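Long-range contacts in SalCYP truncation (Salinispora tropica, PDB 7ABB), which is a member of the cytochrome P450 family, with heme c bound inside a mainly helical fold: residues V139-L143 and L232-V237; T240-M244 and Q351-W356; Y49-C53 and N330-A334. All blocks are in the same frame, centred on the assembly; numbering follows the deposited sequence.

Contact 1: V139-L143 and L232-V237; sequences VLENL and LFLAGV. With HEC (heme c), chain B.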
loop_
_atom_site.group_PDB
_atom_site.type_symbol
_atom_site.label_atom_id
_atom_site.label_comp_id
_atom_site.label_asym_id
_atom_site.label_seq_id
_atom_site.Cartn_x
_atom_site.Cartn_y
_atom_site.Cartn_z
ATOM N N VAL A 139 7.869 7.154 -6.510
ATOM C CA VAL A 139 7.027 5.969 -6.558
ATOM C C VAL A 139 6.206 5.941 -7.838
ATOM O O VAL A 139 6.039 4.880 -8.458
ATOM C CB VAL A 139 6.139 5.906 -5.302
ATOM C CG1 VAL A 139 5.085 4.806 -5.431
ATOM C CG2 VAL A 139 7.001 5.648 -4.077
ATOM N N LEU A 140 5.638 7.080 -8.237
ATOM C CA LEU A 140 4.840 7.097 -9.457
ATOM C C LEU A 140 5.694 6.795 -10.681
ATOM O O LEU A 140 5.256 6.066 -11.574
ATOM C CB LEU A 140 4.133 8.435 -9.598
ATOM C CG LEU A 140 3.290 8.618 -10.861
ATOM C CD1 LEU A 140 2.226 7.540 -11.008
ATOM C CD2 LEU A 140 2.676 10.017 -10.841
ATOM N N GLU A 141 6.906 7.350 -10.755
ATOM C CA GLU A 141 7.803 7.002 -11.859
ATOM C C GLU A 141 8.017 5.488 -11.911
ATOM O O GLU A 141 7.929 4.869 -12.983
ATOM C CB GLU A 141 9.147 7.726 -11.713
ATOM C CG GLU A 141 10.178 7.312 -12.767
ATOM C CD GLU A 141 11.463 8.117 -12.745
ATOM O OE1 GLU A 141 11.457 9.287 -12.275
ATOM O OE2 GLU A 141 12.485 7.548 -13.175
ATOM N N ASN A 142 8.299 4.881 -10.759
ATOM C CA ASN A 142 8.513 3.443 -10.703
ATOM C C ASN A 142 7.264 2.684 -11.145
ATOM O O ASN A 142 7.363 1.667 -11.839
ATOM C CB ASN A 142 8.882 3.012 -9.274
ATOM C CG ASN A 142 10.170 3.614 -8.794
ATOM O OD1 ASN A 142 11.102 3.845 -9.564
ATOM N ND2 ASN A 142 10.234 3.857 -7.482
ATOM N N LEU A 143 6.080 3.132 -10.712
ATOM C CA LEU A 143 4.829 2.477 -11.115
ATOM C C LEU A 143 4.661 2.531 -12.629
ATOM O O LEU A 143 4.338 1.524 -13.274
ATOM C CB LEU A 143 3.634 3.155 -10.450
ATOM C CG LEU A 143 2.252 2.557 -10.743
ATOM C CD1 LEU A 143 2.156 1.141 -10.257
ATOM C CD2 LEU A 143 1.156 3.407 -10.133
ATOM N N LEU A 232 -4.536 -0.346 -10.843
ATOM C CA LEU A 232 -3.096 -0.266 -10.671
ATOM C C LEU A 232 -2.666 1.140 -10.305
ATOM O O LEU A 232 -1.802 1.318 -9.443
ATOM C CB LEU A 232 -2.395 -0.727 -11.945
ATOM C CG LEU A 232 -2.523 -2.227 -12.193
ATOM C CD1 LEU A 232 -1.942 -2.592 -13.527
ATOM C CD2 LEU A 232 -1.818 -3.036 -11.123
ATOM N N PHE A 233 -3.260 2.151 -10.941
ATOM C CA PHE A 233 -2.916 3.527 -10.593
ATOM C C PHE A 233 -3.320 3.837 -9.161
ATOM O O PHE A 233 -2.547 4.431 -8.403
ATOM C CB PHE A 233 -3.590 4.502 -11.549
ATOM C CG PHE A 233 -3.266 5.943 -11.260
ATOM C CD1 PHE A 233 -2.142 6.523 -11.796
ATOM C CD2 PHE A 233 -4.094 6.713 -10.460
ATOM C CE1 PHE A 233 -1.835 7.852 -11.523
ATOM C CE2 PHE A 233 -3.787 8.055 -10.200
ATOM C CZ PHE A 233 -2.670 8.606 -10.736
ATOM N N LEU A 234 -4.543 3.455 -8.781
ATOM C CA LEU A 234 -5.059 3.826 -7.467
ATOM C C LEU A 234 -4.367 3.066 -6.338
ATOM O O LEU A 234 -4.270 3.585 -5.214
ATOM C CB LEU A 234 -6.568 3.592 -7.422
ATOM C CG LEU A 234 -7.408 4.520 -8.303
ATOM C CD1 LEU A 234 -8.862 4.077 -8.275
ATOM C CD2 LEU A 234 -7.299 5.966 -7.867
ATOM N N ALA A 235 -3.895 1.842 -6.610
ATOM C CA ALA A 235 -3.238 1.002 -5.611
ATOM C C ALA A 235 -1.740 1.245 -5.510
ATOM O O ALA A 235 -1.146 0.984 -4.458
ATOM C CB ALA A 235 -3.458 -0.473 -5.950
ATOM N N GLY A 236 -1.105 1.725 -6.577
ATOM C CA GLY A 236 0.332 1.629 -6.687
ATOM C C GLY A 236 1.173 2.803 -6.214
ATOM O O GLY A 236 2.386 2.727 -6.399
ATOM N N VAL A 237 0.599 3.859 -5.633
ATOM C CA VAL A 237 1.390 5.012 -5.189
ATOM C C VAL A 237 1.280 5.259 -3.683
ATOM O O VAL A 237 2.288 5.206 -2.976
ATOM C CB VAL A 237 0.992 6.289 -5.941
ATOM C CG1 VAL A 237 1.886 7.430 -5.522
ATOM C CG2 VAL A 237 1.086 6.089 -7.452
HETATM FE FE HEC B . -1.233 -3.433 -2.844
HETATM C CHA HEC B . -4.048 -5.413 -2.860
HETATM C CHB HEC B . -1.414 -3.320 0.575
HETATM C CHC HEC B . 1.593 -1.492 -2.802
HETATM C CHD HEC B . -1.278 -3.246 -6.244
HETATM N NA HEC B . -2.479 -4.190 -1.450
HETATM C C1A HEC B . -3.573 -5.034 -1.640
HETATM C C2A HEC B . -4.155 -5.441 -0.377
HETATM C C3A HEC B . -3.396 -4.855 0.566
HETATM C C4A HEC B . -2.364 -4.079 -0.079
HETATM C CMA HEC B . -3.567 -4.923 2.094
HETATM C CAA HEC B . -5.377 -6.405 -0.167
HETATM C CBA HEC B . -6.728 -5.699 -0.166
HETATM C CGA HEC B . -7.833 -6.707 0.099
HETATM O O1A HEC B . -8.997 -6.257 0.001
HETATM O O2A HEC B . -7.514 -7.890 0.391
HETATM N NB HEC B . -0.160 -2.528 -1.407
HETATM C C1B HEC B . -0.367 -2.639 -0.044
HETATM C C2B HEC B . 0.702 -1.947 0.611
HETATM C C3B HEC B . 1.543 -1.467 -0.323
HETATM C C4B HEC B . 1.010 -1.798 -1.599
HETATM C CMB HEC B . 0.782 -1.882 2.150
HETATM C CAB HEC B . 2.809 -0.652 -0.255
HETATM C CBB HEC B . 3.484 -0.578 1.076
HETATM N NC HEC B . -0.093 -2.520 -4.264
HETATM C C1C HEC B . 1.082 -1.845 -4.026
HETATM C C2C HEC B . 1.700 -1.523 -5.285
HETATM C C3C HEC B . 0.917 -2.012 -6.274
HETATM C C4C HEC B . -0.223 -2.622 -5.629
HETATM C CMC HEC B . 3.033 -0.783 -5.411
HETATM C CAC HEC B . 1.053 -1.940 -7.804
HETATM C CBC HEC B . 2.421 -1.661 -8.426
HETATM N ND HEC B . -2.444 -4.163 -4.253
HETATM C C1D HEC B . -2.254 -3.953 -5.619
HETATM C C2D HEC B . -3.286 -4.653 -6.318
HETATM C C3D HEC B . -4.153 -5.321 -5.311
HETATM C C4D HEC B . -3.542 -4.982 -4.044
HETATM C CMD HEC B . -3.461 -4.677 -7.842
HETATM C CAD HEC B . -5.401 -6.187 -5.553
HETATM C CBD HEC B . -4.952 -7.626 -5.631
HETATM C CGD HEC B . -6.155 -8.539 -5.766
HETATM O O1D HEC B . -5.973 -9.721 -6.129
HETATM O O2D HEC B . -7.276 -8.057 -5.507
HETATM O O HOH W 1 4.838 2.006 -7.422
#
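The long central helix of the cytochrome P450 fold, made here of helices 222-235 and 238-253, is interrupted at Val237 beside the heme c pocket, and there Gly236 and Val237 meet Val139, Leu140 and Leu143 of helix 130-147. Leu143 buries the largest area of these residues (76 Å²). Its CG is anti to the backbone N (chi1 -178°), which carries the branch toward 232-237. CD2 lies 3.7 Å from Leu232 O and 3.8 Å from Val237 CG2, while CD1 comes within 3.4 Å of heme CBC. Leu143 and Val237 approach at about a right angle. Leu140 CD1 reaches the same methyl, 4.0 Å from Val237 CG2, and approaches Phe233 CE1 obliquely. Val139 CG1 sits 3.5 Å from Gly236 O. The direct contacts are van der Waals packing, of methyls on methyls and on carbonyl oxygens; a water adds a polar link, donating to both Gly236 O (2.8 Å) and Val139 O (3.3 Å). It thus joins two carbonyls that cannot bond to each other. On the pocket side, Ala235 CB stands 3.5 Å from heme CHD. Helix 154-165 adds Leu157 against Leu140 and Asn161 against Val237, while Val139 also packs on Thr240 and Val241 of helix 238-253.

Contact 2: T240-M244 and Q351-W356; sequences TVNHM and QILTAW. With HEC (heme c), chain B.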
loop_
_atom_site.group_PDB
_atom_site.type_symbol
_atom_site.label_atom_id
_atom_site.label_comp_id
_atom_site.label_asym_id
_atom_site.label_seq_id
_atom_site.Cartn_x
_atom_site.Cartn_y
_atom_site.Cartn_z
ATOM N N THR A 240 2.700 2.966 -0.764
ATOM C CA THR A 240 4.162 2.903 -0.815
ATOM C C THR A 240 4.768 4.206 -0.314
ATOM O O THR A 240 5.689 4.190 0.509
ATOM C CB THR A 240 4.643 2.590 -2.241
ATOM O OG1 THR A 240 3.977 1.410 -2.712
ATOM C CG2 THR A 240 6.133 2.337 -2.275
ATOM N N VAL A 241 4.254 5.344 -0.796
ATOM C CA VAL A 241 4.752 6.645 -0.359
ATOM C C VAL A 241 4.621 6.768 1.152
ATOM O O VAL A 241 5.551 7.216 1.829
ATOM C CB VAL A 241 3.996 7.785 -1.071
ATOM C CG1 VAL A 241 4.302 9.152 -0.402
ATOM C CG2 VAL A 241 4.348 7.832 -2.530
ATOM N N ASN A 242 3.465 6.389 1.710
ATOM C CA ASN A 242 3.264 6.664 3.130
ATOM C C ASN A 242 4.044 5.702 4.008
ATOM O O ASN A 242 4.446 6.094 5.110
ATOM C CB ASN A 242 1.780 6.678 3.468
ATOM C CG ASN A 242 1.058 7.844 2.804
ATOM O OD1 ASN A 242 1.701 8.767 2.273
ATOM N ND2 ASN A 242 -0.259 7.825 2.835
ATOM N N HIS A 243 4.308 4.475 3.544
ATOM C CA HIS A 243 5.246 3.607 4.253
ATOM C C HIS A 243 6.661 4.176 4.212
ATOM O O HIS A 243 7.380 4.150 5.225
ATOM C CB HIS A 243 5.204 2.188 3.678
ATOM C CG HIS A 243 4.214 1.302 4.365
ATOM N ND1 HIS A 243 4.357 0.896 5.678
ATOM C CD2 HIS A 243 3.054 0.759 3.929
ATOM C CE1 HIS A 243 3.344 0.115 6.003
ATOM N NE2 HIS A 243 2.539 0.010 4.957
ATOM N N MET A 244 7.063 4.738 3.070
ATOM C CA MET A 244 8.372 5.372 2.985
ATOM C C MET A 244 8.471 6.515 3.974
ATOM O O MET A 244 9.493 6.683 4.652
ATOM C CB MET A 244 8.629 5.899 1.574
ATOM C CG MET A 244 8.960 4.841 0.563
ATOM S SD MET A 244 9.140 5.511 -1.110
ATOM C CE MET A 244 10.488 6.642 -0.821
ATOM N N GLN A 351 11.015 -0.796 -3.830
ATOM C CA GLN A 351 11.047 0.667 -3.849
ATOM C C GLN A 351 11.426 1.246 -2.491
ATOM O O GLN A 351 12.180 2.238 -2.429
ATOM C CB GLN A 351 9.696 1.221 -4.272
ATOM C CG GLN A 351 9.348 0.964 -5.713
ATOM C CD GLN A 351 8.012 1.520 -6.047
ATOM O OE1 GLN A 351 7.876 2.720 -6.214
ATOM N NE2 GLN A 351 6.998 0.651 -6.136
ATOM N N ILE A 352 10.879 0.691 -1.409
ATOM C CA ILE A 352 11.152 1.214 -0.072
ATOM C C ILE A 352 12.610 0.992 0.288
ATOM O O ILE A 352 13.319 1.923 0.694
ATOM C CB ILE A 352 10.205 0.561 0.951
ATOM C CG1 ILE A 352 8.785 0.994 0.691
ATOM C CG2 ILE A 352 10.587 0.957 2.376
ATOM C CD1 ILE A 352 7.740 0.093 1.391
ATOM N N LEU A 353 13.084 -0.240 0.160
ATOM C CA LEU A 353 14.460 -0.545 0.517
ATOM C C LEU A 353 15.435 0.280 -0.311
ATOM O O LEU A 353 16.390 0.855 0.216
ATOM C CB LEU A 353 14.740 -2.029 0.351
ATOM C CG LEU A 353 16.166 -2.454 0.654
ATOM C CD1 LEU A 353 16.580 -2.049 2.065
ATOM C CD2 LEU A 353 16.322 -3.947 0.458
ATOM N N THR A 354 15.223 0.325 -1.622
ATOM C CA THR A 354 16.146 1.041 -2.500
ATOM C C THR A 354 16.175 2.523 -2.156
ATOM O O THR A 354 17.259 3.139 -2.112
ATOM C CB THR A 354 15.745 0.823 -3.956
ATOM O OG1 THR A 354 15.797 -0.575 -4.261
ATOM C CG2 THR A 354 16.687 1.526 -4.871
ATOM N N ALA A 355 15.001 3.123 -1.931
ATOM C CA ALA A 355 14.976 4.550 -1.598
ATOM C C ALA A 355 15.725 4.807 -0.313
ATOM O O ALA A 355 16.513 5.759 -0.226
ATOM C CB ALA A 355 13.551 5.054 -1.461
ATOM N N TRP A 356 15.497 3.987 0.706
ATOM C CA TRP A 356 16.191 4.229 1.966
ATOM C C TRP A 356 17.695 3.961 1.860
ATOM O O TRP A 356 18.498 4.627 2.536
ATOM C CB TRP A 356 15.570 3.389 3.090
ATOM C CG TRP A 356 14.163 3.839 3.488
ATOM C CD1 TRP A 356 13.538 5.006 3.156
ATOM C CD2 TRP A 356 13.235 3.098 4.293
ATOM N NE1 TRP A 356 12.271 5.035 3.716
ATOM C CE2 TRP A 356 12.061 3.868 4.399
ATOM C CE3 TRP A 356 13.287 1.858 4.902
ATOM C CZ2 TRP A 356 10.949 3.431 5.129
ATOM C CZ3 TRP A 356 12.183 1.419 5.617
ATOM C CH2 TRP A 356 11.038 2.206 5.722
HETATM FE FE HEC B . -1.233 -3.433 -2.844
HETATM C CHA HEC B . -4.048 -5.413 -2.860
HETATM C CHB HEC B . -1.414 -3.320 0.575
HETATM C CHC HEC B . 1.593 -1.492 -2.802
HETATM C CHD HEC B . -1.278 -3.246 -6.244
HETATM N NA HEC B . -2.479 -4.190 -1.450
HETATM C C1A HEC B . -3.573 -5.034 -1.640
HETATM C C2A HEC B . -4.155 -5.441 -0.377
HETATM C C3A HEC B . -3.396 -4.855 0.566
HETATM C C4A HEC B . -2.364 -4.079 -0.079
HETATM C CMA HEC B . -3.567 -4.923 2.094
HETATM C CAA HEC B . -5.377 -6.405 -0.167
HETATM C CBA HEC B . -6.728 -5.699 -0.166
HETATM C CGA HEC B . -7.833 -6.707 0.099
HETATM O O1A HEC B . -8.997 -6.257 0.001
HETATM O O2A HEC B . -7.514 -7.890 0.391
HETATM N NB HEC B . -0.160 -2.528 -1.407
HETATM C C1B HEC B . -0.367 -2.639 -0.044
HETATM C C2B HEC B . 0.702 -1.947 0.611
HETATM C C3B HEC B . 1.543 -1.467 -0.323
HETATM C C4B HEC B . 1.010 -1.798 -1.599
HETATM C CMB HEC B . 0.782 -1.882 2.150
HETATM C CAB HEC B . 2.809 -0.652 -0.255
HETATM C CBB HEC B . 3.484 -0.578 1.076
HETATM N NC HEC B . -0.093 -2.520 -4.264
HETATM C C1C HEC B . 1.082 -1.845 -4.026
HETATM C C2C HEC B . 1.700 -1.523 -5.285
HETATM C C3C HEC B . 0.917 -2.012 -6.274
HETATM C C4C HEC B . -0.223 -2.622 -5.629
HETATM C CMC HEC B . 3.033 -0.783 -5.411
HETATM C CAC HEC B . 1.053 -1.940 -7.804
HETATM C CBC HEC B . 2.421 -1.661 -8.426
HETATM N ND HEC B . -2.444 -4.163 -4.253
HETATM C C1D HEC B . -2.254 -3.953 -5.619
HETATM C C2D HEC B . -3.286 -4.653 -6.318
HETATM C C3D HEC B . -4.153 -5.321 -5.311
HETATM C C4D HEC B . -3.542 -4.982 -4.044
HETATM C CMD HEC B . -3.461 -4.677 -7.842
HETATM C CAD HEC B . -5.401 -6.187 -5.553
HETATM C CBD HEC B . -4.952 -7.626 -5.631
HETATM C CGD HEC B . -6.155 -8.539 -5.766
HETATM O O1D HEC B . -5.973 -9.721 -6.129
HETATM O O2D HEC B . -7.276 -8.057 -5.507
#
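Met244 begins with CG anti to its carbonyl carbon, runs on extended and then bends at its last torsion (chi3 60°), which turns CE onto Ala355 CB, 3.5 Å away. Ile352 likewise has CG1 anti to its carbonyl carbon, and its extended branch is used along its length: CG1 packs 3.9 Å from Met244 CG, and CD1 continues to His243 CB at 4.0 Å. These groups join the long central helix of the cytochrome P450 fold, here helix 238-253, to the L helix, 345-362. The axes of the two short segments run in the same general sense, crossing at -42° with a closest approach of 10.1 Å, and the nearest pair of CA atoms belongs to Met244 and Ile352. One turn earlier on helix 238-253, Thr240 divides its branches between the two sides. Its methyl CG2 faces Ile352 CG1 and Gln351 CB, whereas OG1 lies 3.4 Å from heme CAB. His243 also belongs to the heme c pocket: its ring leads away from the L helix, and CD2 comes to 3.2 Å from heme CBB, an oblique approach.

One turn further along the L helix, the Trp356 indole has Ile352 CG2 over one face, offset toward the rim. The ring also meets Phe275 of helix 268-278, the two planes steeply inclined to each other. The indole presents its edge to the backbone of helix 238-253. Met244 O lies in the ring plane, where Trp356 NE1 gives it a weak, bent hydrogen bond of 3.4 Å (142° at the hydrogen), and Trp356 CZ2 lies 3.6 Å from His243 O.

Contact 3: Y49-C53 and N330-A334; sequences YEGIC and NPHIA. With HEC (heme c), chain B.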
loop_
_atom_site.group_PDB
_atom_site.type_symbol
_atom_site.label_atom_id
_atom_site.label_comp_id
_atom_site.label_asym_id
_atom_site.label_seq_id
_atom_site.Cartn_x
_atom_site.Cartn_y
_atom_site.Cartn_z
ATOM N N TYR A 49 -4.961 -11.054 15.121
ATOM C CA TYR A 49 -4.180 -11.529 13.987
ATOM C C TYR A 49 -4.786 -12.804 13.427
ATOM O O TYR A 49 -5.024 -12.898 12.219
ATOM C CB TYR A 49 -2.742 -11.772 14.424
ATOM C CG TYR A 49 -1.853 -12.348 13.372
ATOM C CD1 TYR A 49 -1.184 -11.524 12.488
ATOM C CD2 TYR A 49 -1.651 -13.718 13.271
ATOM C CE1 TYR A 49 -0.337 -12.044 11.500
ATOM C CE2 TYR A 49 -0.802 -14.250 12.301
ATOM C CZ TYR A 49 -0.145 -13.416 11.422
ATOM O OH TYR A 49 0.692 -13.950 10.475
ATOM N N GLU A 50 -5.030 -13.798 14.288
ATOM C CA GLU A 50 -5.513 -15.078 13.758
ATOM C C GLU A 50 -6.894 -14.914 13.127
ATOM O O GLU A 50 -7.181 -15.528 12.076
ATOM C CB GLU A 50 -5.503 -16.161 14.837
ATOM C CG GLU A 50 -6.500 -15.966 15.941
ATOM C CD GLU A 50 -6.549 -17.151 16.920
ATOM O OE1 GLU A 50 -6.573 -18.316 16.467
ATOM O OE2 GLU A 50 -6.566 -16.921 18.143
ATOM N N GLY A 51 -7.744 -14.061 13.707
ATOM C CA GLY A 51 -9.085 -13.885 13.164
ATOM C C GLY A 51 -9.070 -13.132 11.848
ATOM O O GLY A 51 -9.784 -13.474 10.895
ATOM N N ILE A 52 -8.257 -12.098 11.769
ATOM C CA ILE A 52 -8.154 -11.359 10.518
ATOM C C ILE A 52 -7.527 -12.213 9.424
ATOM O O ILE A 52 -7.997 -12.212 8.265
ATOM C CB ILE A 52 -7.365 -10.078 10.788
ATOM C CG1 ILE A 52 -8.267 -9.123 11.569
ATOM C CG2 ILE A 52 -6.883 -9.465 9.491
ATOM C CD1 ILE A 52 -7.554 -7.942 12.163
ATOM N N CYS A 53 -6.451 -12.935 9.738
ATOM C CA CYS A 53 -5.850 -13.826 8.741
ATOM C C CYS A 53 -6.878 -14.824 8.223
ATOM O O CYS A 53 -6.993 -15.045 7.003
ATOM C CB CYS A 53 -4.671 -14.587 9.338
ATOM S SG CYS A 53 -3.188 -13.621 9.466
ATOM N N ASN A 330 8.157 -12.107 12.911
ATOM C CA ASN A 330 7.449 -10.998 12.282
ATOM C C ASN A 330 6.625 -11.504 11.106
ATOM O O ASN A 330 6.860 -11.135 9.941
ATOM C CB ASN A 330 8.412 -9.902 11.838
ATOM C CG ASN A 330 7.687 -8.675 11.389
ATOM O OD1 ASN A 330 6.477 -8.556 11.581
ATOM N ND2 ASN A 330 8.416 -7.741 10.763
ATOM N N PRO A 331 5.630 -12.304 11.378
ATOM C CA PRO A 331 4.727 -12.807 10.338
ATOM C C PRO A 331 3.632 -11.800 9.996
ATOM O O PRO A 331 2.452 -12.135 9.919
ATOM C CB PRO A 331 4.161 -14.074 10.982
ATOM C CG PRO A 331 4.029 -13.656 12.402
ATOM C CD PRO A 331 5.288 -12.883 12.697
ATOM N N HIS A 332 4.031 -10.550 9.769
ATOM C CA HIS A 332 3.044 -9.503 9.574
ATOM C C HIS A 332 2.283 -9.737 8.264
ATOM O O HIS A 332 2.732 -10.449 7.360
ATOM C CB HIS A 332 3.717 -8.133 9.561
ATOM C CG HIS A 332 4.533 -7.881 8.337
ATOM N ND1 HIS A 332 3.950 -7.586 7.124
ATOM C CD2 HIS A 332 5.868 -7.949 8.110
ATOM C CE1 HIS A 332 4.894 -7.441 6.211
ATOM N NE2 HIS A 332 6.065 -7.663 6.779
ATOM N N ILE A 333 1.111 -9.114 8.180
ATOM C CA ILE A 333 0.302 -9.132 6.957
ATOM C C ILE A 333 0.070 -7.708 6.450
ATOM O O ILE A 333 -1.058 -7.313 6.138
ATOM C CB ILE A 333 -1.031 -9.877 7.166
ATOM C CG1 ILE A 333 -1.815 -9.347 8.379
ATOM C CG2 ILE A 333 -0.767 -11.350 7.353
ATOM C CD1 ILE A 333 -3.270 -9.742 8.365
ATOM N N ALA A 334 1.143 -6.921 6.350
ATOM C CA ALA A 334 1.041 -5.576 5.812
ATOM C C ALA A 334 0.467 -5.567 4.418
ATOM O O ALA A 334 -0.066 -4.540 3.979
ATOM C CB ALA A 334 2.413 -4.922 5.782
HETATM FE FE HEC B . -1.233 -3.433 -2.844
HETATM C CHA HEC B . -4.048 -5.413 -2.860
HETATM C CHB HEC B . -1.414 -3.320 0.575
HETATM C CHC HEC B . 1.593 -1.492 -2.802
HETATM C CHD HEC B . -1.278 -3.246 -6.244
HETATM N NA HEC B . -2.479 -4.190 -1.450
HETATM C C1A HEC B . -3.573 -5.034 -1.640
HETATM C C2A HEC B . -4.155 -5.441 -0.377
HETATM C C3A HEC B . -3.396 -4.855 0.566
HETATM C C4A HEC B . -2.364 -4.079 -0.079
HETATM C CMA HEC B . -3.567 -4.923 2.094
HETATM C CAA HEC B . -5.377 -6.405 -0.167
HETATM C CBA HEC B . -6.728 -5.699 -0.166
HETATM C CGA HEC B . -7.833 -6.707 0.099
HETATM O O1A HEC B . -8.997 -6.257 0.001
HETATM O O2A HEC B . -7.514 -7.890 0.391
HETATM N NB HEC B . -0.160 -2.528 -1.407
HETATM C C1B HEC B . -0.367 -2.639 -0.044
HETATM C C2B HEC B . 0.702 -1.947 0.611
HETATM C C3B HEC B . 1.543 -1.467 -0.323
HETATM C C4B HEC B . 1.010 -1.798 -1.599
HETATM C CMB HEC B . 0.782 -1.882 2.150
HETATM C CAB HEC B . 2.809 -0.652 -0.255
HETATM C CBB HEC B . 3.484 -0.578 1.076
HETATM N NC HEC B . -0.093 -2.520 -4.264
HETATM C C1C HEC B . 1.082 -1.845 -4.026
HETATM C C2C HEC B . 1.700 -1.523 -5.285
HETATM C C3C HEC B . 0.917 -2.012 -6.274
HETATM C C4C HEC B . -0.223 -2.622 -5.629
HETATM C CMC HEC B . 3.033 -0.783 -5.411
HETATM C CAC HEC B . 1.053 -1.940 -7.804
HETATM C CBC HEC B . 2.421 -1.661 -8.426
HETATM N ND HEC B . -2.444 -4.163 -4.253
HETATM C C1D HEC B . -2.254 -3.953 -5.619
HETATM C C2D HEC B . -3.286 -4.653 -6.318
HETATM C C3D HEC B . -4.153 -5.321 -5.311
HETATM C C4D HEC B . -3.542 -4.982 -4.044
HETATM C CMD HEC B . -3.461 -4.677 -7.842
HETATM C CAD HEC B . -5.401 -6.187 -5.553
HETATM C CBD HEC B . -4.952 -7.626 -5.631
HETATM C CGD HEC B . -6.155 -8.539 -5.766
HETATM O O1D HEC B . -5.973 -9.721 -6.129
HETATM O O2D HEC B . -7.276 -8.057 -5.507
#
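Pro331 is the centre of an inverse gamma turn, closed by a weak bond from His332 N to Asn330 O, and its own carbonyl is turned toward Tyr49 in the first turn of helix 49-56. Tyr49 OH donates to Pro331 O over 2.6 Å, approaching in the carbonyl plane with a C=O...donor angle of 146°. The phenol reaches this far because CG stands anti to the backbone N (chi1 176°), and its oxygen also passes 3.5 Å from Pro331 CB. Cys53 SG covers one face of the tyrosine ring, offset toward the rim, and lies 3.9 Å from Ile333 CG2. In the cytochrome P450 fold this is where the B helix meets the loop leading into the heme-binding segment before the L helix. With Ile333 CG1 between the backbone N and the carbonyl carbon (chi1 53°), CD1 is carried across to Ile52 CG2 at 3.8 Å while CG2 goes to the cysteine sulfur; Leu307 and Ala310 pack on the same side chain. Within the loop, Ala334 N bonds to His332 ND1 over 3.0 Å, almost in the imidazole plane, while Glu273 accepts at the other ring nitrogen, NE2. Ala334 O lies 3.3 Å from heme CMB.

How the contacts relate
Contacts 1 and 2 lie in the helical core, their centres 12 Å apart, and use the two successive parts of the long central helix, before and after its interruption. They touch directly: Asn142 ND2 probably donates to Gln351 OE1 (2.9 Å), and Val139 CG2 packs on Met244 SD (3.7 Å). Contact 3 is farther out, its centre about 16 Å from the chain centre and about 21 Å from that of contact 2. The chemistry differs with place. A bridging water supplements the packing in contact 1, a weak indole bond does so in contact 2, and contact 3 has a short phenol-carbonyl bond at its partly exposed side. All three reach the heme c periphery; contacts 1 and 2 share its methyl CMC, and contacts 2 and 3 its methyl CMB.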